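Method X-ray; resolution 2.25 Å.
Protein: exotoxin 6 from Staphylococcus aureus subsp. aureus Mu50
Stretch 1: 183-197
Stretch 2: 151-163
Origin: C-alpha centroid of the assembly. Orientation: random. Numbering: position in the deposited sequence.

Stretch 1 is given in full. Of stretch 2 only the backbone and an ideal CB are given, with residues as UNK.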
# COMPACT_ATOMS: atom_id res chain seq x y z
N SER A 183 -7.12 -2.87 4.88
CA SER A 183 -6.26 -2.27 5.88
C SER A 183 -6.17 -3.16 7.09
O SER A 183 -7.06 -3.97 7.33
CB SER A 183 -6.76 -0.87 6.26
OG SER A 183 -7.98 -0.96 6.98
N ILE A 184 -5.07 -3.06 7.82
CA ILE A 184 -4.83 -3.88 9.01
C ILE A 184 -4.47 -2.95 10.18
O ILE A 184 -4.14 -1.78 9.96
CB ILE A 184 -3.74 -4.96 8.73
CG1 ILE A 184 -2.38 -4.36 8.34
CG2 ILE A 184 -4.24 -5.97 7.68
CD1 ILE A 184 -1.18 -5.38 8.11
N ASP A 185 -4.56 -3.46 11.41
CA ASP A 185 -4.23 -2.68 12.61
C ASP A 185 -2.72 -2.60 12.72
O ASP A 185 -2.06 -3.61 12.96
CB ASP A 185 -4.87 -3.31 13.88
CG ASP A 185 -4.79 -2.49 15.16
OD1 ASP A 185 -3.98 -1.54 15.20
OD2 ASP A 185 -5.56 -2.79 16.12
N GLY A 186 -2.19 -1.40 12.51
CA GLY A 186 -0.75 -1.12 12.56
C GLY A 186 -0.13 -1.41 13.91
O GLY A 186 1.06 -1.74 13.99
N ARG A 187 -0.94 -1.30 14.98
CA ARG A 187 -0.53 -1.58 16.35
C ARG A 187 -0.36 -3.08 16.59
O ARG A 187 0.22 -3.46 17.61
CB ARG A 187 -1.56 -1.02 17.34
CG ARG A 187 -1.84 0.48 17.20
CD ARG A 187 -3.07 0.85 17.98
NE ARG A 187 -4.25 0.27 17.35
CZ ARG A 187 -5.50 0.49 17.74
NH1 ARG A 187 -5.75 1.25 18.80
NH2 ARG A 187 -6.52 -0.04 17.07
N GLN A 188 -0.86 -3.92 15.65
CA GLN A 188 -0.86 -5.38 15.74
C GLN A 188 0.16 -6.05 14.78
O GLN A 188 0.28 -7.28 14.81
CB GLN A 188 -2.27 -5.92 15.47
CG GLN A 188 -3.31 -5.55 16.53
CD GLN A 188 -3.02 -6.15 17.88
OE1 GLN A 188 -2.82 -7.36 18.01
NE2 GLN A 188 -2.99 -5.32 18.91
N ILE A 189 0.90 -5.28 13.97
CA ILE A 189 1.93 -5.85 13.08
C ILE A 189 3.16 -6.24 13.94
O ILE A 189 3.73 -5.36 14.58
CB ILE A 189 2.30 -4.89 11.92
CG1 ILE A 189 1.07 -4.58 11.03
CG2 ILE A 189 3.48 -5.45 11.09
CD1 ILE A 189 1.18 -3.31 10.21
N GLN A 190 3.53 -7.55 13.98
CA GLN A 190 4.65 -8.04 14.78
C GLN A 190 5.96 -8.22 14.00
O GLN A 190 7.03 -7.79 14.46
CB GLN A 190 4.30 -9.39 15.43
CG GLN A 190 3.71 -9.27 16.82
CD GLN A 190 4.70 -8.97 17.91
OE1 GLN A 190 5.17 -7.83 18.04
NE2 GLN A 190 4.93 -9.95 18.78
N LYS A 191 5.88 -8.93 12.85
CA LYS A 191 7.01 -9.29 12.01
C LYS A 191 6.68 -9.08 10.56
O LYS A 191 5.54 -9.30 10.15
CB LYS A 191 7.37 -10.77 12.20
CG LYS A 191 8.10 -11.16 13.47
CD LYS A 191 8.49 -12.63 13.36
CE LYS A 191 9.73 -12.99 14.14
NZ LYS A 191 10.13 -14.41 13.91
N ILE A 192 7.69 -8.73 9.76
CA ILE A 192 7.59 -8.58 8.32
C ILE A 192 8.81 -9.29 7.72
O ILE A 192 9.95 -9.13 8.19
CB ILE A 192 7.46 -7.12 7.81
CG1 ILE A 192 6.24 -6.39 8.45
CG2 ILE A 192 7.39 -7.06 6.25
CD1 ILE A 192 6.27 -4.81 8.25
N LEU A 193 8.55 -10.10 6.70
CA LEU A 193 9.59 -10.79 5.97
C LEU A 193 9.42 -10.48 4.52
O LEU A 193 8.32 -10.62 4.00
CB LEU A 193 9.55 -12.33 6.24
CG LEU A 193 10.58 -13.18 5.46
CD1 LEU A 193 12.01 -12.87 5.89
CD2 LEU A 193 10.30 -14.66 5.61
N VAL A 194 10.50 -10.03 3.85
CA VAL A 194 10.51 -9.82 2.40
C VAL A 194 11.50 -10.83 1.85
O VAL A 194 12.68 -10.71 2.11
CB VAL A 194 10.85 -8.36 1.96
CG1 VAL A 194 10.73 -8.22 0.45
CG2 VAL A 194 9.97 -7.33 2.66
N GLU A 195 11.02 -11.87 1.17
CA GLU A 195 11.86 -12.91 0.56
C GLU A 195 11.99 -12.66 -0.92
O GLU A 195 10.96 -12.55 -1.60
CB GLU A 195 11.27 -14.33 0.75
CG GLU A 195 11.45 -14.95 2.12
CD GLU A 195 10.65 -16.22 2.33
OE1 GLU A 195 9.39 -16.16 2.34
OE2 GLU A 195 11.29 -17.28 2.50
N MSE A 196 13.23 -12.61 -1.45
CA MSE A 196 13.46 -12.48 -2.89
C MSE A 196 14.18 -13.69 -3.40
O MSE A 196 15.00 -14.23 -2.68
CB MSE A 196 14.28 -11.24 -3.24
CG MSE A 196 13.67 -9.95 -2.83
SE MSE A 196 15.06 -8.59 -2.74
CE MSE A 196 16.01 -8.93 -4.41
N LYS A 197 13.86 -14.13 -4.63
CA LYS A 197 14.48 -15.30 -5.28
C LYS A 197 14.73 -15.00 -6.79
O LYS A 197 14.43 -13.87 -7.24
CB LYS A 197 13.58 -16.56 -5.13
CG LYS A 197 13.12 -16.90 -3.71
CD LYS A 197 12.13 -18.07 -3.70
CE LYS A 197 11.70 -18.44 -2.30
NZ LYS A 197 10.96 -19.73 -2.27
OXT LYS A 197 15.17 -15.91 -7.53
N UNK A 151 16.88 -9.82 -13.41
CA UNK A 151 15.99 -10.97 -13.33
C UNK A 151 15.50 -11.33 -11.94
O UNK A 151 14.99 -12.45 -11.74
CB UNK A 151 16.70 -12.19 -13.92
N UNK A 152 15.63 -10.41 -10.95
CA UNK A 152 15.14 -10.65 -9.58
C UNK A 152 13.70 -10.18 -9.52
O UNK A 152 13.44 -9.01 -9.27
CB UNK A 152 16.00 -9.93 -8.53
N UNK A 153 12.78 -11.08 -9.79
CA UNK A 153 11.37 -10.77 -9.98
C UNK A 153 10.43 -11.65 -9.12
O UNK A 153 9.23 -11.46 -9.17
CB UNK A 153 11.02 -10.93 -11.46
N UNK A 154 10.96 -12.60 -8.36
CA UNK A 154 10.12 -13.53 -7.60
C UNK A 154 10.31 -13.43 -6.09
O UNK A 154 11.34 -12.96 -5.60
CB UNK A 154 10.41 -14.96 -8.05
N UNK A 155 9.32 -13.91 -5.36
CA UNK A 155 9.34 -13.93 -3.90
C UNK A 155 8.03 -13.56 -3.25
O UNK A 155 6.99 -13.45 -3.91
CB UNK A 155 10.43 -12.98 -3.39
N UNK A 156 8.10 -13.29 -1.96
CA UNK A 156 6.94 -13.04 -1.13
C UNK A 156 7.20 -12.05 -0.01
O UNK A 156 8.30 -12.03 0.57
CB UNK A 156 6.44 -14.36 -0.54
N UNK A 157 6.16 -11.30 0.34
CA UNK A 157 6.10 -10.46 1.53
C UNK A 157 5.20 -11.20 2.53
O UNK A 157 4.11 -11.59 2.14
CB UNK A 157 5.57 -9.06 1.21
N UNK A 158 5.63 -11.39 3.79
CA UNK A 158 4.80 -12.03 4.82
C UNK A 158 4.68 -11.05 5.99
O UNK A 158 5.68 -10.67 6.58
CB UNK A 158 5.39 -13.36 5.27
N UNK A 159 3.45 -10.58 6.26
CA UNK A 159 3.14 -9.67 7.35
C UNK A 159 2.46 -10.51 8.44
O UNK A 159 1.37 -11.05 8.22
CB UNK A 159 2.26 -8.51 6.89
N UNK A 160 3.13 -10.68 9.59
CA UNK A 160 2.59 -11.48 10.68
C UNK A 160 2.06 -10.55 11.79
O UNK A 160 2.76 -9.63 12.23
CB UNK A 160 3.66 -12.43 11.23
N UNK A 161 0.82 -10.81 12.24
CA UNK A 161 0.15 -10.04 13.29
C UNK A 161 0.44 -10.65 14.66
O UNK A 161 0.94 -11.77 14.71
CB UNK A 161 -1.36 -9.99 13.04
N UNK A 162 0.11 -9.92 15.77
CA UNK A 162 0.31 -10.40 17.15
C UNK A 162 -0.49 -11.65 17.40
O UNK A 162 -0.02 -12.52 18.13
CB UNK A 162 -0.08 -9.33 18.17
N UNK A 163 -1.69 -11.76 16.78
CA UNK A 163 -2.58 -12.91 16.95
C UNK A 163 -2.22 -14.10 16.05
O UNK A 163 -2.91 -15.10 16.09
CB UNK A 163 -4.02 -12.48 16.67

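Position 151 has phi 72° and psi 16°, and nothing of stretch 1 lies near its CB. Positive phi favours glycine. It is Gly151.

At position 152 CA-to-CB points sideways, with Met196 CE 4.2 Å from the ideal CB. An apolar side chain of medium size would suit. Leu152 is deposited; its CD2 lies 4.0 Å from Met196 CE and 3.4 Å from Lys197 O.

Position 153 points away into space free of stretch 1, so many residues would do. It is Lys153.

Position 154 points sideways beside the chain terminus. Its backbone O accepts from Lys197 N at 2.9 Å, whatever the side chain. A polar residue is plausible. Gln154 OE1 accepts from a water that also reaches Lys197 O.

Position 155 is decided by the backbone. Phi is 139°, and an ideal CB would sit 1.9 Å from Glu195 O, a clash. Only glycine fits. Gly155 lets its CA approach Glu195 O to 3.1 Å.

Position 156 pairs with Glu195 through two backbone hydrogen bonds, N to Glu195 O (3.0 Å) and O from Glu195 N (2.8 Å). CB lies on the Glu195 side of the sheet, 4.5 Å from Glu195 OE1. Polar or basic residues would suit. It is Gln156; its CB lies 4.4 Å from Glu195 OE1, and its side chain makes no direct hydrogen bond to stretch 1.

Position 157 faces the side of Ile192 and Val194, so a branched aliphatic fits. Ile157 CG1 meets Val194 CG1 at 4.1 Å, and its CG2 meets Ile192 CG2 at 4.3 Å.

Position 158 pairs with Leu193 and shares its face. Beta-branched or small polar residues would suit. Thr158 has CB 4.5 Å from Leu193 CB; its OG1 shares a water with Glu195 OE1.

At position 159 Ile184 CD1 and Ile192 CG1 each lie 4.8 Å from the ideal CB. Ile, Val or Leu could fill this apolar site. Ile159 CG2 packs on Ile184 CD1 (3.8 Å) and Ile189 CG2 (3.9 Å).

Position 160 lies at the bulge: its O accepts from both Gln190 N (2.8 Å) and Lys191 N (3.3 Å). CB is on the Lys191 side, where a beta-branched or polar residue would suit. Thr160 has CB 4.2 Å from Lys191 CB.

Position 161 points away overall, but Ile184 and Ile189 are within reach of a long, flexible apolar chain. Met161, as selenomethionine, folds back: SE lies 3.9 Å from Ile184 CD1, and CE 3.4 Å from Asp185 O.

Position 162 points sideways, with Gln188 OE1 3.4 Å and Gln190 CG 4.0 Å from the ideal CB, and Gln190 OE1 lies further out. A long donor could reach that oxygen. Lys162 NZ donates to Gln190 OE1 at 2.8 Å.

Position 163 points sideways and stretch 1 sets no demand on it, so many residues would do. It is Asp163.

Stretch 2 151-163: GLKQGQITITMKD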
# COMPACT_ATOMS: atom_id res chain seq x y z
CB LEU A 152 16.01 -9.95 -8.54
CG LEU A 152 17.29 -10.67 -8.21
CD1 LEU A 152 18.37 -9.67 -7.79
CD2 LEU A 152 17.06 -11.73 -7.13
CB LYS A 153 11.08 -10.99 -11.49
CG LYS A 153 9.66 -10.74 -12.01
CD LYS A 153 9.28 -11.69 -13.18
CE LYS A 153 10.02 -11.38 -14.48
NZ LYS A 153 9.37 -11.98 -15.67
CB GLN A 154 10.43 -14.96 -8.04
CG GLN A 154 9.76 -15.38 -9.34
CD GLN A 154 10.45 -16.59 -9.89
OE1 GLN A 154 11.59 -16.53 -10.37
NE2 GLN A 154 9.78 -17.74 -9.84
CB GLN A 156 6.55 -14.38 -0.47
CG GLN A 156 5.08 -14.56 -0.17
CD GLN A 156 4.82 -15.91 0.46
OE1 GLN A 156 4.69 -16.04 1.68
NE2 GLN A 156 4.72 -16.94 -0.37
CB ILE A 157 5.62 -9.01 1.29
CG1 ILE A 157 6.62 -8.22 0.44
CG2 ILE A 157 5.35 -8.28 2.62
CD1 ILE A 157 5.96 -7.02 -0.29
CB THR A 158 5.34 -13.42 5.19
OG1 THR A 158 5.57 -14.16 3.99
CG2 THR A 158 4.38 -14.21 6.06
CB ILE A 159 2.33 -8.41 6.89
CG1 ILE A 159 3.13 -7.65 5.79
CG2 ILE A 159 2.02 -7.49 8.08
CD1 ILE A 159 2.34 -6.67 4.92
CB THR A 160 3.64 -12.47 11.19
OG1 THR A 160 4.11 -13.23 10.08
CG2 THR A 160 3.09 -13.41 12.26
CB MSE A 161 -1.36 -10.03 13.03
CG MSE A 161 -1.72 -9.65 11.58
SE MSE A 161 -0.91 -8.01 11.00
CE MSE A 161 -2.05 -6.86 11.97
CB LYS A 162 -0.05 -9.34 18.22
CG LYS A 162 0.61 -7.99 17.98
CD LYS A 162 1.13 -7.30 19.24
CE LYS A 162 1.84 -5.99 18.93
NZ LYS A 162 2.96 -6.13 17.95
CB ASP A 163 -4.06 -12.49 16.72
CG ASP A 163 -4.44 -11.97 15.35
OD1 ASP A 163 -3.63 -12.12 14.40
OD2 ASP A 163 -5.56 -11.45 15.21
O HOH W 1 16.31 -14.44 -9.98
O HOH W 2 13.19 -14.05 -9.95
O HOH W 3 8.05 -13.80 2.96
O HOH W 4 -3.02 -9.29 16.09
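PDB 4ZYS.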